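Local coordinates for protein post-proline cleaving enzyme (Rickettsia typhi, PDB 4HVT) that probably cleaves short peptides on the carboxyl side of proline, as a serine peptidase of the prolyl oligopeptidase family, at residues 365-370 / 491-496. Residues are numbered along the deposited sequence; the frame is centred on the assembly and turned at random. Where two conformers were deposited one is given.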
ATOM      1  N   ALA A 365      13.654  10.128   6.948  1.00  8.11           N
ATOM      2  CA  ALA A 365      13.541  10.106   5.508  1.00  8.14           C
ATOM      3  C   ALA A 365      12.456  11.081   5.086  1.00  8.16           C
ATOM      4  O   ALA A 365      11.330  11.078   5.624  1.00  7.93           O
ATOM      5  CB  ALA A 365      13.268   8.708   5.014  1.00  7.97           C
ATOM      6  N   THR A 366      12.775  11.941   4.143  1.00  8.42           N
ATOM      7  CA  THR A 366      11.851  12.937   3.577  1.00  8.77           C
ATOM      8  C   THR A 366      11.934  12.948   2.046  1.00  9.07           C
ATOM      9  O   THR A 366      12.721  12.224   1.459  1.00  9.08           O
ATOM     10  CB  THR A 366      12.161  14.370   4.082  1.00  9.04           C
ATOM     11  OG1 THR A 366      13.499  14.810   3.682  1.00  9.37           O
ATOM     12  CG2 THR A 366      12.091  14.430   5.618  1.00  8.95           C
ATOM     13  N   TYR A 367      11.090  13.752   1.397  1.00  9.52           N
ATOM     14  CA  TYR A 367      11.270  14.136   0.000  1.00 10.05           C
ATOM     15  C   TYR A 367      11.363  15.653  -0.096  1.00 10.66           C
ATOM     16  O   TYR A 367      10.719  16.401   0.648  1.00 10.34           O
ATOM     17  CB  TYR A 367      10.119  13.689  -0.885  1.00 10.07           C
ATOM     18  CG  TYR A 367       9.935  12.188  -1.001  1.00  9.82           C
ATOM     19  CD1 TYR A 367      10.693  11.435  -1.921  1.00 10.15           C
ATOM     20  CD2 TYR A 367       9.041  11.503  -0.190  1.00  9.64           C
ATOM     21  CE1 TYR A 367      10.520  10.078  -2.015  1.00  9.89           C
ATOM     22  CE2 TYR A 367       8.888  10.135  -0.292  1.00  9.55           C
ATOM     23  CZ  TYR A 367       9.630   9.432  -1.214  1.00  9.77           C
ATOM     24  OH  TYR A 367       9.468   8.055  -1.305  1.00 10.32           O
ATOM     25  N   ASP A 368      12.199  16.096  -1.006  1.00 11.34           N
ATOM     26  CA  ASP A 368      12.259  17.483  -1.433  1.00 12.60           C
ATOM     27  C   ASP A 368      11.982  17.475  -2.942  1.00 12.73           C
ATOM     28  O   ASP A 368      12.795  16.951  -3.716  1.00 12.68           O
ATOM     29  CB  ASP A 368      13.673  18.015  -1.169  1.00 13.89           C
ATOM     30  CG  ASP A 368      13.855  19.448  -1.596  1.00 15.54           C
ATOM     31  OD1 ASP A 368      12.869  20.055  -2.056  1.00 16.08           O
ATOM     32  OD2 ASP A 368      14.999  20.005  -1.438  1.00 16.76           O
ATOM     33  N   ASN A 369      10.829  18.001  -3.355  1.00 12.97           N
ATOM     34  CA  ASN A 369      10.404  17.906  -4.738  1.00 13.72           C
ATOM     35  C   ASN A 369      10.422  16.459  -5.240  1.00 12.74           C
ATOM     36  O   ASN A 369      10.801  16.159  -6.354  1.00 12.83           O
ATOM     37  CB  ASN A 369      11.223  18.871  -5.606  1.00 15.19           C
ATOM     38  CG  ASN A 369      10.451  19.325  -6.821  1.00 17.08           C
ATOM     39  OD1 ASN A 369       9.216  19.283  -6.847  1.00 18.22           O
ATOM     40  ND2 ASN A 369      11.170  19.772  -7.841  1.00 19.10           N
ATOM     41  N   VAL A 370       9.898  15.565  -4.402  1.00 12.24           N
ATOM     42  CA  VAL A 370       9.727  14.125  -4.726  1.00 11.56           C
ATOM     43  C   VAL A 370      11.049  13.450  -5.034  1.00 11.35           C
ATOM     44  O   VAL A 370      11.086  12.478  -5.758  1.00 11.51           O
ATOM     45  CB  VAL A 370       8.692  13.892  -5.867  1.00 11.72           C
ATOM     46  CG1 VAL A 370       8.041  12.538  -5.697  1.00 11.72           C
ATOM     47  CG2 VAL A 370       7.629  14.962  -5.873  1.00 12.27           C
ATOM     48  N   ILE A 491       1.894   9.394  -1.108  1.00  9.67           N
ATOM     49  CA  ILE A 491       3.011   9.901  -1.925  1.00 10.32           C
ATOM     50  C   ILE A 491       3.301   8.888  -3.013  1.00 11.09           C
ATOM     51  O   ILE A 491       3.690   7.770  -2.692  1.00 11.34           O
ATOM     52  CB  ILE A 491       4.299  10.100  -1.076  1.00 10.32           C
ATOM     53  CG1 ILE A 491       4.032  11.108   0.068  1.00 10.56           C
ATOM     54  CG2 ILE A 491       5.453  10.524  -1.967  1.00 10.85           C
ATOM     55  CD1 ILE A 491       5.134  11.186   1.118  1.00 10.61           C
ATOM     56  N   ASN A 492       3.087   9.250  -4.280  1.00 11.47           N
ATOM     57  CA  ASN A 492       3.245   8.321  -5.406  1.00 12.72           C
ATOM     58  C   ASN A 492       4.634   8.439  -6.012  1.00 13.04           C
ATOM     59  O   ASN A 492       4.847   9.090  -7.017  1.00 13.22           O
ATOM     60  CB  ASN A 492       2.162   8.594  -6.468  1.00 13.19           C
ATOM     61  CG  ASN A 492       1.828   7.366  -7.283  1.00 13.12           C
ATOM     62  OD1 ASN A 492       2.418   6.285  -7.106  1.00 13.50           O
ATOM     63  ND2 ASN A 492       0.874   7.512  -8.188  1.00 12.56           N
ATOM     64  N   ALA A 493       5.612   7.856  -5.316  1.00 14.03           N
ATOM     65  CA  ALA A 493       7.014   8.044  -5.657  1.00 13.82           C
ATOM     66  C   ALA A 493       7.456   7.205  -6.871  1.00 14.01           C
ATOM     67  O   ALA A 493       6.978   6.067  -7.040  1.00 15.17           O
ATOM     68  CB  ALA A 493       7.879   7.734  -4.470  1.00 14.55           C
ATOM     69  N   PRO A 494       8.340   7.764  -7.684  1.00 13.92           N
ATOM     70  CA  PRO A 494       8.843   7.080  -8.917  1.00 14.72           C
ATOM     71  C   PRO A 494       9.901   5.938  -8.663  1.00 15.29           C
ATOM     72  O   PRO A 494      11.086   6.109  -8.939  1.00 16.26           O
ATOM     73  CB  PRO A 494       9.445   8.214  -9.726  1.00 15.47           C
ATOM     74  CG  PRO A 494       9.837   9.221  -8.745  1.00 15.24           C
ATOM     75  CD  PRO A 494       8.777   9.153  -7.656  1.00 14.49           C
ATOM     76  N   TYR A 495       9.430   4.800  -8.148  1.00 15.32           N
ATOM     77  CA  TYR A 495      10.321   3.658  -7.934  0.60 15.60           C
ATOM     78  C   TYR A 495      10.660   2.900  -9.208  1.00 15.27           C
ATOM     79  O   TYR A 495      10.031   3.083 -10.286  1.00 15.61           O
ATOM     80  CB  TYR A 495       9.736   2.696  -6.904  0.60 16.25           C
ATOM     81  CG  TYR A 495       8.509   1.999  -7.396  0.60 17.14           C
ATOM     82  CD1 TYR A 495       7.246   2.560  -7.229  0.60 18.42           C
ATOM     83  CD2 TYR A 495       8.610   0.787  -8.040  0.60 18.09           C
ATOM     84  CE1 TYR A 495       6.123   1.913  -7.717  0.60 18.86           C
ATOM     85  CE2 TYR A 495       7.514   0.129  -8.532  0.60 18.77           C
ATOM     86  CZ  TYR A 495       6.270   0.689  -8.340  0.60 19.45           C
ATOM     87  OH  TYR A 495       5.169   0.048  -8.841  0.60 22.43           O
ATOM     88  N   PHE A 496      11.693   2.074  -9.117  1.00 14.35           N
ATOM     89  CA  PHE A 496      12.134   1.259 -10.233  1.00 14.60           C
ATOM     90  C   PHE A 496      11.146   0.135 -10.425  1.00 14.75           C
ATOM     91  O   PHE A 496      10.901  -0.646  -9.497  1.00 15.37           O
ATOM     92  CB  PHE A 496      13.537   0.641  -9.938  1.00 14.32           C
ATOM     93  CG  PHE A 496      14.114  -0.117 -11.106  1.00 14.80           C
ATOM     94  CD1 PHE A 496      13.856  -1.479 -11.279  1.00 14.93           C
ATOM     95  CD2 PHE A 496      14.852   0.544 -12.048  1.00 14.93           C
ATOM     96  CE1 PHE A 496      14.385  -2.181 -12.335  1.00 15.36           C
ATOM     97  CE2 PHE A 496      15.400  -0.147 -13.116  1.00 15.37           C
ATOM     98  CZ  PHE A 496      15.141  -1.495 -13.271  1.00 15.40           C
TER
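Tyr-367 meets Ile-491 and Ala-493 where the end of strand 362-368 and the turn after it face an irregular loop, 491-496; the nearest CA atoms, those of Val-370 and Ala-493, are 6.7 Å apart, and the join is made by side chains. The loop is bent at Pro-494, the centre of an inverse gamma turn closed by a backbone hydrogen bond of 3.0 Å from Tyr-495 N to Ala-493 O. Tyr-367 does most of the reaching. With CG anti to its carbonyl carbon (chi1 -64°), its ring extends to the loop, where CE2 meets Ile-491 CG2 at 3.8 Å and Ile-491 CD1 at 4.1 Å; both methyls of the isoleucine meet the CD2-CE2 side of the ring at a slant. The contact joins two domains: the strand belongs to the N-terminal beta-propeller, whereas the loop precedes helix 498-505 of the alpha/beta-hydrolase part. Farther along the tyrosine, OH lies 3.6 Å from Ala-493 CB, an apolar neighbour for the phenol oxygen. Val-370 adds a second, smaller patch, its CG1 set 4.0 Å from CD of the Pro-494 ring. Ile-398 of the next propeller sheet touches Tyr-367, Ala-493 and Pro-494, bridging the two segments.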